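Local coordinates for BDI_3064 protein (Parabacteroides distasonis ATCC 8503, PDB 5Z06), which hydrolyses linear beta-1,2-glucan and beta-1,2-glucooligosaccharides from the non-reducing end, releasing the disaccharide sophorose, at residues F21-K34 / T57-Q71. Residues are numbered along the deposited sequence; the frame is centred on the assembly and turned at random.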
# COMPACT_ATOMS: atom_id res chain seq x y z
N PHE A 21 2.35 7.05 -16.13
CA PHE A 21 0.98 7.31 -15.88
C PHE A 21 0.79 8.76 -15.51
O PHE A 21 -0.08 9.41 -16.05
CB PHE A 21 0.40 6.40 -14.78
CG PHE A 21 -0.99 6.77 -14.45
CD1 PHE A 21 -2.04 6.28 -15.19
CD2 PHE A 21 -1.25 7.71 -13.48
CE1 PHE A 21 -3.33 6.68 -14.93
CE2 PHE A 21 -2.54 8.13 -13.22
CZ PHE A 21 -3.59 7.60 -13.95
N TYR A 22 1.64 9.26 -14.63
CA TYR A 22 1.51 10.61 -14.10
C TYR A 22 2.21 11.63 -14.99
O TYR A 22 3.05 12.40 -14.54
CB TYR A 22 2.11 10.67 -12.71
CG TYR A 22 1.35 9.83 -11.73
CD1 TYR A 22 0.15 10.27 -11.20
CD2 TYR A 22 1.83 8.60 -11.33
CE1 TYR A 22 -0.56 9.51 -10.29
CE2 TYR A 22 1.13 7.83 -10.43
CZ TYR A 22 -0.04 8.29 -9.90
OH TYR A 22 -0.69 7.50 -9.01
N SER A 23 1.85 11.62 -16.26
CA SER A 23 2.32 12.60 -17.19
C SER A 23 1.26 12.79 -18.24
O SER A 23 0.34 11.98 -18.40
CB SER A 23 3.62 12.17 -17.86
OG SER A 23 3.42 11.01 -18.62
N GLN A 24 1.40 13.87 -18.96
CA GLN A 24 0.53 14.16 -20.05
C GLN A 24 1.46 14.61 -21.18
O GLN A 24 2.51 15.20 -20.94
CB GLN A 24 -0.48 15.23 -19.65
CG GLN A 24 -1.53 15.53 -20.70
CD GLN A 24 -2.53 16.61 -20.27
OE1 GLN A 24 -2.35 17.27 -19.23
NE2 GLN A 24 -3.57 16.80 -21.08
N ALA A 25 1.08 14.28 -22.40
CA ALA A 25 1.77 14.80 -23.56
C ALA A 25 0.75 14.87 -24.68
O ALA A 25 0.05 13.91 -24.97
CB ALA A 25 2.95 13.93 -23.93
N LYS A 26 0.62 16.05 -25.25
CA LYS A 26 -0.37 16.28 -26.28
C LYS A 26 0.17 17.33 -27.20
O LYS A 26 1.11 18.03 -26.86
CB LYS A 26 -1.72 16.70 -25.68
CG LYS A 26 -1.66 17.87 -24.72
CD LYS A 26 -2.96 18.05 -23.92
CE LYS A 26 -4.04 18.82 -24.66
NZ LYS A 26 -4.66 19.86 -23.80
N TYR A 27 -0.44 17.42 -28.37
CA TYR A 27 0.07 18.29 -29.41
C TYR A 27 -1.01 18.63 -30.38
O TYR A 27 -2.03 17.94 -30.50
CB TYR A 27 1.26 17.62 -30.15
CG TYR A 27 0.84 16.34 -30.79
CD1 TYR A 27 0.35 16.32 -32.11
CD2 TYR A 27 0.85 15.15 -30.07
CE1 TYR A 27 -0.10 15.15 -32.68
CE2 TYR A 27 0.43 13.97 -30.65
CZ TYR A 27 -0.05 13.97 -31.95
OH TYR A 27 -0.48 12.80 -32.51
N THR A 28 -0.74 19.71 -31.09
CA THR A 28 -1.54 20.16 -32.21
C THR A 28 -0.57 20.14 -33.38
O THR A 28 0.45 20.86 -33.38
CB THR A 28 -2.03 21.59 -32.00
OG1 THR A 28 -2.66 21.67 -30.73
CG2 THR A 28 -3.01 22.01 -33.11
N SER A 29 -0.86 19.29 -34.34
CA SER A 29 -0.11 19.24 -35.58
C SER A 29 -0.08 20.66 -36.20
O SER A 29 -1.08 21.36 -36.13
CB SER A 29 -0.77 18.21 -36.50
OG SER A 29 -0.27 18.31 -37.80
N PRO A 30 1.03 21.11 -36.81
CA PRO A 30 2.15 20.28 -37.25
C PRO A 30 3.21 19.99 -36.22
O PRO A 30 4.23 19.42 -36.56
CB PRO A 30 2.77 21.12 -38.39
CG PRO A 30 2.42 22.52 -37.99
CD PRO A 30 1.00 22.39 -37.54
N SER A 31 3.00 20.42 -34.98
CA SER A 31 3.89 20.02 -33.90
C SER A 31 3.60 18.58 -33.48
O SER A 31 2.57 17.99 -33.83
CB SER A 31 3.76 20.98 -32.71
OG SER A 31 4.43 22.18 -32.98
N TRP A 32 4.52 18.02 -32.72
CA TRP A 32 4.40 16.68 -32.28
C TRP A 32 5.12 16.51 -30.97
O TRP A 32 6.11 17.18 -30.71
CB TRP A 32 4.92 15.71 -33.33
CG TRP A 32 4.77 14.29 -32.92
CD1 TRP A 32 3.60 13.63 -32.65
CD2 TRP A 32 5.82 13.37 -32.67
NE1 TRP A 32 3.87 12.33 -32.26
CE2 TRP A 32 5.22 12.15 -32.26
CE3 TRP A 32 7.22 13.43 -32.76
CZ2 TRP A 32 5.97 11.02 -31.96
CZ3 TRP A 32 7.96 12.30 -32.44
CH2 TRP A 32 7.33 11.11 -32.06
N ILE A 33 4.56 15.67 -30.12
CA ILE A 33 5.29 15.13 -28.99
C ILE A 33 4.99 13.64 -28.86
O ILE A 33 3.84 13.20 -28.98
CB ILE A 33 5.02 15.89 -27.67
CG1 ILE A 33 5.83 15.28 -26.54
CG2 ILE A 33 3.52 15.92 -27.32
CD1 ILE A 33 6.01 16.20 -25.35
N LYS A 34 6.05 12.88 -28.61
CA LYS A 34 5.94 11.45 -28.54
C LYS A 34 5.19 11.13 -27.28
O LYS A 34 5.50 11.67 -26.21
CB LYS A 34 7.32 10.80 -28.53
CG LYS A 34 7.27 9.29 -28.65
CD LYS A 34 8.67 8.71 -28.57
CE LYS A 34 8.67 7.22 -28.36
NZ LYS A 34 10.06 6.68 -28.22
N THR A 57 10.31 13.75 -26.52
CA THR A 57 10.65 13.82 -27.95
C THR A 57 9.56 14.62 -28.60
O THR A 57 8.38 14.28 -28.52
CB THR A 57 10.84 12.45 -28.58
OG1 THR A 57 12.05 11.88 -28.06
CG2 THR A 57 10.95 12.52 -30.11
N TYR A 58 9.97 15.72 -29.23
CA TYR A 58 9.02 16.68 -29.76
C TYR A 58 9.49 17.35 -31.03
O TYR A 58 10.68 17.39 -31.33
CB TYR A 58 8.72 17.76 -28.71
CG TYR A 58 9.94 18.53 -28.28
CD1 TYR A 58 10.76 18.05 -27.25
CD2 TYR A 58 10.30 19.73 -28.92
CE1 TYR A 58 11.89 18.76 -26.85
CE2 TYR A 58 11.44 20.45 -28.53
CZ TYR A 58 12.24 19.96 -27.51
OH TYR A 58 13.37 20.64 -27.12
N VAL A 59 8.51 17.89 -31.75
CA VAL A 59 8.70 18.79 -32.86
C VAL A 59 7.89 20.04 -32.54
O VAL A 59 6.67 19.99 -32.41
CB VAL A 59 8.21 18.17 -34.19
CG1 VAL A 59 8.42 19.13 -35.35
CG2 VAL A 59 8.96 16.86 -34.46
N SER A 60 8.59 21.15 -32.41
CA SER A 60 7.96 22.43 -32.22
C SER A 60 7.89 23.05 -33.61
O SER A 60 8.90 23.54 -34.11
CB SER A 60 8.79 23.29 -31.26
OG SER A 60 9.11 22.57 -30.08
N ALA A 61 6.73 22.97 -34.25
CA ALA A 61 6.55 23.46 -35.61
C ALA A 61 5.77 24.77 -35.61
O ALA A 61 4.83 24.93 -34.81
CB ALA A 61 5.85 22.42 -36.48
N PRO A 62 6.13 25.70 -36.51
CA PRO A 62 5.37 26.93 -36.59
C PRO A 62 3.92 26.63 -36.84
O PRO A 62 3.60 25.76 -37.66
CB PRO A 62 5.98 27.68 -37.79
CG PRO A 62 7.31 27.05 -38.03
CD PRO A 62 7.26 25.67 -37.46
N GLY A 63 3.04 27.30 -36.12
CA GLY A 63 1.60 27.10 -36.24
C GLY A 63 1.04 25.91 -35.47
O GLY A 63 -0.16 25.68 -35.49
N GLY A 64 1.91 25.15 -34.81
CA GLY A 64 1.48 24.00 -34.04
C GLY A 64 1.78 24.27 -32.59
O GLY A 64 2.37 25.29 -32.23
N ASP A 65 1.40 23.33 -31.75
CA ASP A 65 1.71 23.43 -30.34
C ASP A 65 1.88 22.04 -29.77
O ASP A 65 1.36 21.08 -30.32
CB ASP A 65 0.58 24.16 -29.62
CG ASP A 65 1.05 24.87 -28.36
OD1 ASP A 65 2.27 25.10 -28.15
OD2 ASP A 65 0.16 25.20 -27.56
N TRP A 66 2.63 21.94 -28.68
CA TRP A 66 2.60 20.77 -27.86
C TRP A 66 2.65 21.15 -26.40
O TRP A 66 3.09 22.24 -26.03
CB TRP A 66 3.71 19.77 -28.24
CG TRP A 66 5.11 20.24 -28.11
CD1 TRP A 66 5.93 20.68 -29.11
CD2 TRP A 66 5.90 20.26 -26.91
NE1 TRP A 66 7.17 20.99 -28.61
CE2 TRP A 66 7.18 20.74 -27.27
CE3 TRP A 66 5.64 19.93 -25.58
CZ2 TRP A 66 8.21 20.89 -26.33
CZ3 TRP A 66 6.65 20.08 -24.66
CH2 TRP A 66 7.92 20.57 -25.03
N TYR A 67 2.16 20.24 -25.57
CA TYR A 67 2.13 20.40 -24.14
C TYR A 67 2.55 19.09 -23.50
O TYR A 67 2.14 18.01 -23.95
CB TYR A 67 0.73 20.77 -23.70
CG TYR A 67 0.63 20.92 -22.20
CD1 TYR A 67 1.15 22.05 -21.57
CD2 TYR A 67 0.05 19.92 -21.41
CE1 TYR A 67 1.08 22.18 -20.20
CE2 TYR A 67 -0.02 20.04 -20.04
CZ TYR A 67 0.49 21.16 -19.44
OH TYR A 67 0.41 21.27 -18.09
N SER A 68 3.36 19.19 -22.47
CA SER A 68 3.61 18.06 -21.63
C SER A 68 3.60 18.50 -20.20
O SER A 68 3.93 19.63 -19.90
CB SER A 68 4.95 17.43 -21.95
OG SER A 68 5.03 16.21 -21.27
N GLU A 69 3.21 17.59 -19.31
CA GLU A 69 3.43 17.81 -17.90
C GLU A 69 3.75 16.52 -17.18
O GLU A 69 3.27 15.45 -17.57
CB GLU A 69 2.23 18.47 -17.26
CG GLU A 69 0.95 17.67 -17.36
CD GLU A 69 -0.18 18.30 -16.57
OE1 GLU A 69 -0.82 17.59 -15.78
OE2 GLU A 69 -0.41 19.53 -16.72
N ILE A 70 4.57 16.66 -16.14
CA ILE A 70 4.93 15.58 -15.27
C ILE A 70 4.21 15.88 -13.96
O ILE A 70 4.49 16.87 -13.29
CB ILE A 70 6.44 15.52 -15.07
CG1 ILE A 70 7.13 15.26 -16.41
CG2 ILE A 70 6.81 14.40 -14.12
CD1 ILE A 70 7.61 16.49 -17.11
N GLN A 71 3.28 15.00 -13.62
CA GLN A 71 2.38 15.20 -12.50
C GLN A 71 2.93 14.61 -11.21
O GLN A 71 3.44 13.46 -11.19
CB GLN A 71 1.04 14.60 -12.80
CG GLN A 71 0.34 15.24 -13.98
CD GLN A 71 -0.71 14.34 -14.60
OE1 GLN A 71 -0.89 13.20 -14.19
NE2 GLN A 71 -1.41 14.85 -15.60
O HOH W 1 -2.01 11.14 -15.35
O HOH W 2 5.34 24.42 -31.84
O HOH W 3 8.10 12.45 -25.46
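Ile-33 reaches from one ladder of this contact to the other. Ile-33 and Tyr-58 form an antiparallel non-hydrogen-bonded pair, their CB atoms 4.3 Å apart, and Ile-33 CG1 rests 3.4 Å from Thr-57 O. CG2 turns to Trp-66, 4.0 Å from that residue's CB. CD1 packs against both Trp-66 CE3 and Ser-68 CB, 3.8 Å from the latter; it gets there because CG1 stands opposite the backbone N (chi1 -179°) and the chain runs on extended. Beta-branching suits a strand and an apolar side chain a buried place, and the two branches meet different neighbours. The indole of Trp-66 adds a polar grip: NE1 donates in the ring plane to Ser-60 OG at 2.9 Å.

At the loops, Ser-31 OG accepts a nearly straight bond (168°) from Ala-61 N at 2.7 Å; a small hydroxyl fits this buried site, where Gly-64 leaves room for the Ser-31 backbone. Farther along, Gln-24 O takes two donors, Glu-69 N and Ser-68 OG, the latter at 2.7 Å. On the other face of that sheet, Gln-24 OE1 meets the C-H edge of the Tyr-67 ring at CE2, a weakly polar contact suited to an amide oxygen, the amide standing 84° from the ring plane.

Strand 23-28 is an edge strand of an antiparallel five-stranded sheet, paired with 65-71, while 32-33 pairs with 53-59 in a second sheet. Both segments pass from one sheet to the other, and Ile-33 and Trp-66 pack between the layers, as in a beta-sandwich.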